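Local atomic coordinates of cystathionine beta-lyases/cystathionine gamma-synthases (Corynebacterium glutamicum, PDB entry 5X5H), a protein that probably makes L,L-cystathionine and succinate from O-succinyl-L-homoserine and L-cysteine, with pyridoxal 5'-phosphate as cofactor, in methionine biosynthesis. Residues 331-335 with 363-367; 317-321 with 339-343. All blocks are in the same frame, centred on the assembly; numbering follows the deposited sequence.

Contact 1: residues 331-335 with 363-367; sequences ESLGG and VRISI
In the small C-terminal domain of this fold-type I, PLP-dependent trans-sulfuration enzyme, an irregular loop, 331-335, lies against strand 362-366 on the face of the sheet turned to the active site. Residues 363-366 are extended (phi -97° to -120°), so Arg364 and Ser366 send CA-to-CB toward the loop while Ile365 points away. The loop's path is set out by Ser332 at 83°/179°, a nearly fully extended Leu333 at -168°/168°, and Gly334 at 80°/10°, where positive phi favours glycine. The nearest CA pair is Leu333 with Ser366, 5.3 Å.

Van der Waals contact comes from Leu333, whose chi1 is p: it sets CD2 over one face of the Arg364 guanidinium, 3.7 Å from NH2, and its CB lies 3.7 Å from Ser366 OG. Leu333 also touches the cofactor and Phe182, while Ser332 packs on Lys204, the predicted PLP-bearing lysine, and on Tyr52 of the second subunit.

Polar contacts fix the rest. Arg364, t at chi1 and chi2 and p at chi3, gives a weak bond from NH2 to Ser332 O (3.2 Å, 124°); its NH1 is engaged by Asn154, a PLP-binding residue, and by Glu341 in a salt bridge. One water donates to Ser332 O (2.6 Å) and accepts from Arg364 NH2 (3.3 Å). A second water bridges Gly335 O (2.7 Å from the water oxygen) and Ser366 OG (2.6 Å). The straightest direct bond runs from Gly334 N to Ser366 OG, 3.0 Å at 172°, with Ser366 chi1 at 179°.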
ATOM      1  N   GLU A 331       7.578   7.776  21.729  1.00 14.60           N
ATOM      2  CA  GLU A 331       7.785   6.412  22.082  1.00 14.96           C
ATOM      3  C   GLU A 331       8.408   5.635  20.887  1.00 13.24           C
ATOM      4  O   GLU A 331       8.481   6.154  19.795  1.00 14.88           O
ATOM      5  CB  GLU A 331       6.513   5.731  22.638  1.00 18.26           C
ATOM      6  CG  GLU A 331       6.019   6.407  23.928  1.00 20.34           C
ATOM      7  CD  GLU A 331       4.837   5.672  24.519  1.00 27.45           C
ATOM      8  OE1 GLU A 331       3.877   5.507  23.782  1.00 32.38           O
ATOM      9  OE2 GLU A 331       4.808   5.331  25.740  1.00 31.71           O
ATOM     10  N   SER A 332       8.842   4.421  21.142  1.00 14.73           N
ATOM     11  CA  SER A 332       9.465   3.526  20.147  1.00 13.62           C
ATOM     12  C   SER A 332      10.930   3.829  19.962  1.00 13.96           C
ATOM     13  O   SER A 332      11.554   4.630  20.632  1.00 15.33           O
ATOM     14  CB  SER A 332       8.734   3.484  18.820  1.00 14.82           C
ATOM     15  OG  SER A 332       8.960   2.143  18.200  1.00 16.69           O
ATOM     16  N   LEU A 333      11.517   3.031  19.086  1.00 12.24           N
ATOM     17  CA  LEU A 333      12.950   2.961  18.895  1.00 12.41           C
ATOM     18  C   LEU A 333      13.289   2.191  17.665  1.00 12.90           C
ATOM     19  O   LEU A 333      12.406   1.495  17.084  1.00 12.63           O
ATOM     20  CB  LEU A 333      13.635   2.349  20.169  1.00 13.34           C
ATOM     21  CG  LEU A 333      13.264   0.913  20.432  1.00 15.67           C
ATOM     22  CD1 LEU A 333      14.330  -0.064  20.039  1.00 14.56           C
ATOM     23  CD2 LEU A 333      12.792   0.680  21.847  1.00 16.63           C
ATOM     24  N   GLY A 334      14.554   2.272  17.248  1.00 12.58           N
ATOM     25  CA  GLY A 334      15.086   1.445  16.186  1.00 12.05           C
ATOM     26  C   GLY A 334      14.759   1.902  14.790  1.00 14.18           C
ATOM     27  O   GLY A 334      15.138   1.168  13.841  1.00 14.58           O
ATOM     28  N   GLY A 335      14.232   3.059  14.644  1.00 13.38           N
ATOM     29  CA  GLY A 335      14.085   3.651  13.313  1.00 11.93           C
ATOM     30  C   GLY A 335      15.248   4.473  12.922  1.00 11.32           C
ATOM     31  O   GLY A 335      16.161   4.781  13.677  1.00 12.16           O
ATOM     32  N   VAL A 363      16.523   9.077  30.980  1.00 13.62           N
ATOM     33  CA  VAL A 363      16.048   9.288  29.577  1.00 13.78           C
ATOM     34  C   VAL A 363      16.646   8.215  28.719  1.00 14.01           C
ATOM     35  O   VAL A 363      17.803   7.849  28.854  1.00 15.25           O
ATOM     36  CB  VAL A 363      16.476  10.653  29.067  1.00 12.40           C
ATOM     37  CG1 VAL A 363      16.179  10.842  27.546  1.00 14.95           C
ATOM     38  CG2 VAL A 363      15.767  11.749  29.864  1.00 15.55           C
ATOM     39  N   ARG A 364      15.776   7.628  27.832  1.00 12.96           N
ATOM     40  CA  ARG A 364      16.195   6.576  26.914  1.00 13.89           C
ATOM     41  C   ARG A 364      16.246   7.209  25.536  1.00 12.25           C
ATOM     42  O   ARG A 364      15.313   7.908  25.099  1.00 12.30           O
ATOM     43  CB  ARG A 364      15.234   5.436  26.900  1.00 14.61           C
ATOM     44  CG  ARG A 364      15.621   4.243  26.027  1.00 14.90           C
ATOM     45  CD  ARG A 364      14.516   3.225  25.827  1.00 16.21           C
ATOM     46  NE  ARG A 364      13.605   3.726  24.833  1.00 14.82           N
ATOM     47  CZ  ARG A 364      12.409   3.213  24.629  1.00 16.35           C
ATOM     48  NH1 ARG A 364      12.028   2.142  25.227  1.00 17.62           N
ATOM     49  NH2 ARG A 364      11.658   3.676  23.713  1.00 16.47           N
ATOM     50  N   ILE A 365      17.408   7.014  24.878  1.00 12.15           N
ATOM     51  CA  ILE A 365      17.624   7.600  23.562  1.00 11.42           C
ATOM     52  C   ILE A 365      17.873   6.526  22.554  1.00 10.68           C
ATOM     53  O   ILE A 365      18.692   5.628  22.737  1.00 12.33           O
ATOM     54  CB  ILE A 365      18.839   8.559  23.514  1.00 12.15           C
ATOM     55  CG1 ILE A 365      18.734   9.585  24.704  1.00 13.42           C
ATOM     56  CG2 ILE A 365      18.902   9.281  22.219  1.00 14.23           C
ATOM     57  CD1 ILE A 365      20.027  10.413  24.807  1.00 16.71           C
ATOM     58  N   SER A 366      17.068   6.569  21.453  1.00 11.44           N
ATOM     59  CA  SER A 366      17.289   5.720  20.251  1.00 11.60           C
ATOM     60  C   SER A 366      18.065   6.577  19.246  1.00 10.55           C
ATOM     61  O   SER A 366      17.484   7.471  18.627  1.00 11.68           O
ATOM     62  CB  SER A 366      15.948   5.242  19.732  1.00 11.79           C
ATOM     63  OG  SER A 366      16.188   4.429  18.534  1.00 12.75           O
ATOM     64  N   ILE A 367      19.364   6.319  19.087  1.00 11.84           N
ATOM     65  CA  ILE A 367      20.229   7.067  18.238  1.00 12.34           C
ATOM     66  C   ILE A 367      19.988   6.553  16.813  1.00 12.20           C
ATOM     67  O   ILE A 367      20.203   5.361  16.607  1.00 12.65           O
ATOM     68  CB  ILE A 367      21.692   6.954  18.646  1.00 13.67           C
ATOM     69  CG1 ILE A 367      21.931   7.534  20.081  1.00 17.68           C
ATOM     70  CG2 ILE A 367      22.622   7.617  17.641  1.00 14.61           C
ATOM     71  CD1 ILE A 367      21.749   8.966  20.157  1.00 19.76           C
TER
HETATM   72  O   HOH W   1      11.701   6.621  22.259  1.00 15.57           O
HETATM   73  O   HOH W   2      16.437   5.531  16.221  1.00 22.39           O

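Contact 2: residues 317-321 with 339-343; sequences AKKFC and LLEHP
Lys318 sets its CG over one face of the His342 imidazole, 4.2 Å from the ring centroid and only 7° off the ring normal, a CH-pi contact. Lys318 has chi1 m and chi2 t, and His342 has chi1 t. Ala317 CB approaches the same ring obliquely, 4.1 Å from His342 CD2. Both ring nitrogens are engaged, ND1 with Thr345 OG1 and NE2 with Arg360 O, which fixes the plane that Lys318 covers.

The backbones are a helical turn, 317-321 (phi -56° to -70°, with Cys321 N to Ala317 O at 3.1 Å), and an extended strand, 339-341. Their axes approach to 9.1 Å, with N-to-C directions at 152°, so helix and strand run roughly antiparallel. The closest CA pairs are Cys321 with Glu341 (6.6 Å) and Lys318 with His342 (7.0 Å). This is helix-on-sheet packing in the C-terminal alpha/beta domain, where helix 313-323 covers one face of the mixed sheet holding strands 339-341 and 362-366. Alternation along the strand directs Leu340 toward the helix and Glu341 away from it.

Between the imidazole and Leu340, Cys321 (chi1 m) puts SG 4.1 Å from Glu341 C and 4.1 Å from both His342 N and His342 CB. Leu340, chi1 p and chi2 t, carries CD1 to 3.6 Å from Phe320 CE2 and CD2 to 4.1 Å from Cys321 O. Phe320 (chi1 t) also meets the ring of Phe310, and Pro43 of the second subunit packs on Lys318, Cys321 and His342.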
ATOM      1  N   ALA A 317      15.815  15.574  33.603  1.00 20.01           N
ATOM      2  CA  ALA A 317      15.469  14.503  32.581  1.00 16.73           C
ATOM      3  C   ALA A 317      14.341  15.014  31.665  1.00 20.80           C
ATOM      4  O   ALA A 317      14.456  14.962  30.436  1.00 19.19           O
ATOM      5  CB  ALA A 317      15.117  13.270  33.221  1.00 17.36           C
ATOM      6  N   LYS A 318      13.274  15.596  32.225  1.00 18.98           N
ATOM      7  CA  LYS A 318      12.181  16.083  31.445  1.00 19.18           C
ATOM      8  C   LYS A 318      12.482  17.275  30.648  1.00 20.17           C
ATOM      9  O   LYS A 318      12.035  17.417  29.503  1.00 20.54           O
ATOM     10  CB  LYS A 318      10.919  16.290  32.304  1.00 22.29           C
ATOM     11  CG  LYS A 318      10.402  15.044  32.873  1.00 22.38           C
ATOM     12  CD  LYS A 318       9.157  15.388  33.725  1.00 28.53           C
ATOM     13  CE  LYS A 318       7.953  15.312  32.819  1.00 31.93           C
ATOM     14  NZ  LYS A 318       6.672  15.523  33.626  1.00 36.88           N
ATOM     15  N   LYS A 319      13.292  18.206  31.184  1.00 20.17           N
ATOM     16  CA  LYS A 319      13.685  19.383  30.420  1.00 20.81           C
ATOM     17  C   LYS A 319      14.584  18.976  29.179  1.00 19.44           C
ATOM     18  O   LYS A 319      14.485  19.604  28.087  1.00 21.36           O
ATOM     19  CB  LYS A 319      14.443  20.379  31.339  1.00 24.92           C
ATOM     20  CG  LYS A 319      14.885  21.660  30.672  1.00 28.67           C
ATOM     21  CD  LYS A 319      13.717  22.394  30.039  1.00 29.81           C
ATOM     22  CE  LYS A 319      14.027  23.791  29.471  1.00 38.65           C
ATOM     23  NZ  LYS A 319      15.090  24.634  30.149  1.00 41.17           N
ATOM     24  N   PHE A 320      15.443  17.962  29.440  1.00 18.98           N
ATOM     25  CA  PHE A 320      16.297  17.446  28.318  1.00 19.03           C
ATOM     26  C   PHE A 320      15.350  16.910  27.211  1.00 17.48           C
ATOM     27  O   PHE A 320      15.567  17.227  26.038  1.00 19.21           O
ATOM     28  CB  PHE A 320      17.218  16.425  28.778  1.00 17.75           C
ATOM     29  CG  PHE A 320      18.134  15.917  27.691  1.00 17.70           C
ATOM     30  CD1 PHE A 320      19.232  16.654  27.264  1.00 18.54           C
ATOM     31  CD2 PHE A 320      17.845  14.704  27.117  1.00 16.42           C
ATOM     32  CE1 PHE A 320      20.128  16.104  26.290  1.00 20.10           C
ATOM     33  CE2 PHE A 320      18.698  14.181  26.128  1.00 17.94           C
ATOM     34  CZ  PHE A 320      19.810  14.894  25.686  1.00 17.26           C
ATOM     35  N   CYS A 321      14.335  16.192  27.647  1.00 18.48           N
ATOM     36  CA  CYS A 321      13.347  15.665  26.704  1.00 19.27           C
ATOM     37  C   CYS A 321      12.685  16.717  25.843  1.00 20.86           C
ATOM     38  O   CYS A 321      12.392  16.435  24.635  1.00 20.08           O
ATOM     39  CB  CYS A 321      12.333  14.753  27.405  1.00 17.61           C
ATOM     40  SG  CYS A 321      12.903  13.207  27.918  1.00 19.99           S
ATOM     41  N   LEU A 339      15.125   9.225  18.330  1.00 10.45           N
ATOM     42  CA  LEU A 339      14.010   9.448  19.267  1.00 11.34           C
ATOM     43  C   LEU A 339      14.539   9.470  20.677  1.00 12.10           C
ATOM     44  O   LEU A 339      15.521   8.836  20.985  1.00 12.53           O
ATOM     45  CB  LEU A 339      12.931   8.354  19.111  1.00 12.83           C
ATOM     46  CG  LEU A 339      12.301   8.099  17.744  1.00 13.68           C
ATOM     47  CD1 LEU A 339      11.294   6.912  17.914  1.00 16.42           C
ATOM     48  CD2 LEU A 339      11.626   9.318  17.221  1.00 14.18           C
ATOM     49  N   LEU A 340      13.762  10.125  21.543  1.00 12.38           N
ATOM     50  CA  LEU A 340      14.035   9.979  22.983  1.00 12.57           C
ATOM     51  C   LEU A 340      12.714   9.967  23.799  1.00 11.45           C
ATOM     52  O   LEU A 340      11.710  10.427  23.302  1.00 12.92           O
ATOM     53  CB  LEU A 340      15.040  10.999  23.561  1.00 12.99           C
ATOM     54  CG  LEU A 340      14.521  12.406  23.792  1.00 15.31           C
ATOM     55  CD1 LEU A 340      15.707  13.259  24.305  1.00 17.86           C
ATOM     56  CD2 LEU A 340      13.920  13.179  22.723  1.00 17.45           C
ATOM     57  N   GLU A 341      12.819   9.412  24.997  1.00 12.09           N
ATOM     58  CA  GLU A 341      11.623   9.352  25.859  1.00 13.18           C
ATOM     59  C   GLU A 341      12.056   9.285  27.305  1.00 15.82           C
ATOM     60  O   GLU A 341      13.198   9.111  27.628  1.00 14.02           O
ATOM     61  CB  GLU A 341      10.753   8.173  25.487  1.00 14.33           C
ATOM     62  CG  GLU A 341      11.394   6.822  25.762  1.00 15.31           C
ATOM     63  CD  GLU A 341      10.600   5.832  26.597  1.00 19.70           C
ATOM     64  OE1 GLU A 341       9.525   6.121  27.025  1.00 24.35           O
ATOM     65  OE2 GLU A 341      11.080   4.688  26.772  1.00 19.87           O
ATOM     66  N   HIS A 342      11.096   9.509  28.162  1.00 15.27           N
ATOM     67  CA  HIS A 342      11.230   9.423  29.664  1.00 16.67           C
ATOM     68  C   HIS A 342      10.543   8.124  30.169  1.00 14.40           C
ATOM     69  O   HIS A 342       9.255   8.125  30.271  1.00 18.00           O
ATOM     70  CB  HIS A 342      10.603  10.626  30.185  1.00 17.74           C
ATOM     71  CG  HIS A 342      10.728  10.767  31.682  1.00 17.03           C
ATOM     72  ND1 HIS A 342       9.620  10.825  32.528  1.00 20.72           N
ATOM     73  CD2 HIS A 342      11.846  10.896  32.454  1.00 18.44           C
ATOM     74  CE1 HIS A 342      10.078  10.981  33.772  1.00 19.37           C
ATOM     75  NE2 HIS A 342      11.419  10.998  33.763  1.00 19.64           N
ATOM     76  N   PRO A 343      11.138   6.974  30.304  1.00 18.19           N
ATOM     77  CA  PRO A 343      10.396   5.674  30.556  1.00 16.94           C
ATOM     78  C   PRO A 343       9.491   5.647  31.722  1.00 22.04           C
ATOM     79  O   PRO A 343       8.409   5.059  31.609  1.00 19.40           O
ATOM     80  CB  PRO A 343      11.462   4.583  30.583  1.00 20.28           C
ATOM     81  CG  PRO A 343      12.618   5.210  29.845  1.00 18.93           C
ATOM     82  CD  PRO A 343      12.542   6.688  30.049  1.00 17.39           C
TER

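Contacts 1 and 2 have centres 10 Å apart and share one mixed sheet of the C-terminal domain, in which strands 339-341 and 362-366 are antiparallel neighbours. Their segments alternate along the chain: 317-321, 331-335, 339-343, 363-367. Contact 1 lies on the sheet face turned to the cofactor and contact 2 on the helix-covered face. Two polar links join them: a probable hydrogen bond from Ser366 N to Leu339 O (2.8 Å) and a salt bridge from Arg364 NH1 to Glu341 OE2 (3.1 Å). Both also touch the second subunit, so the same pair of strands is bordered by helix 313-323, the PLP pocket and the subunit interface.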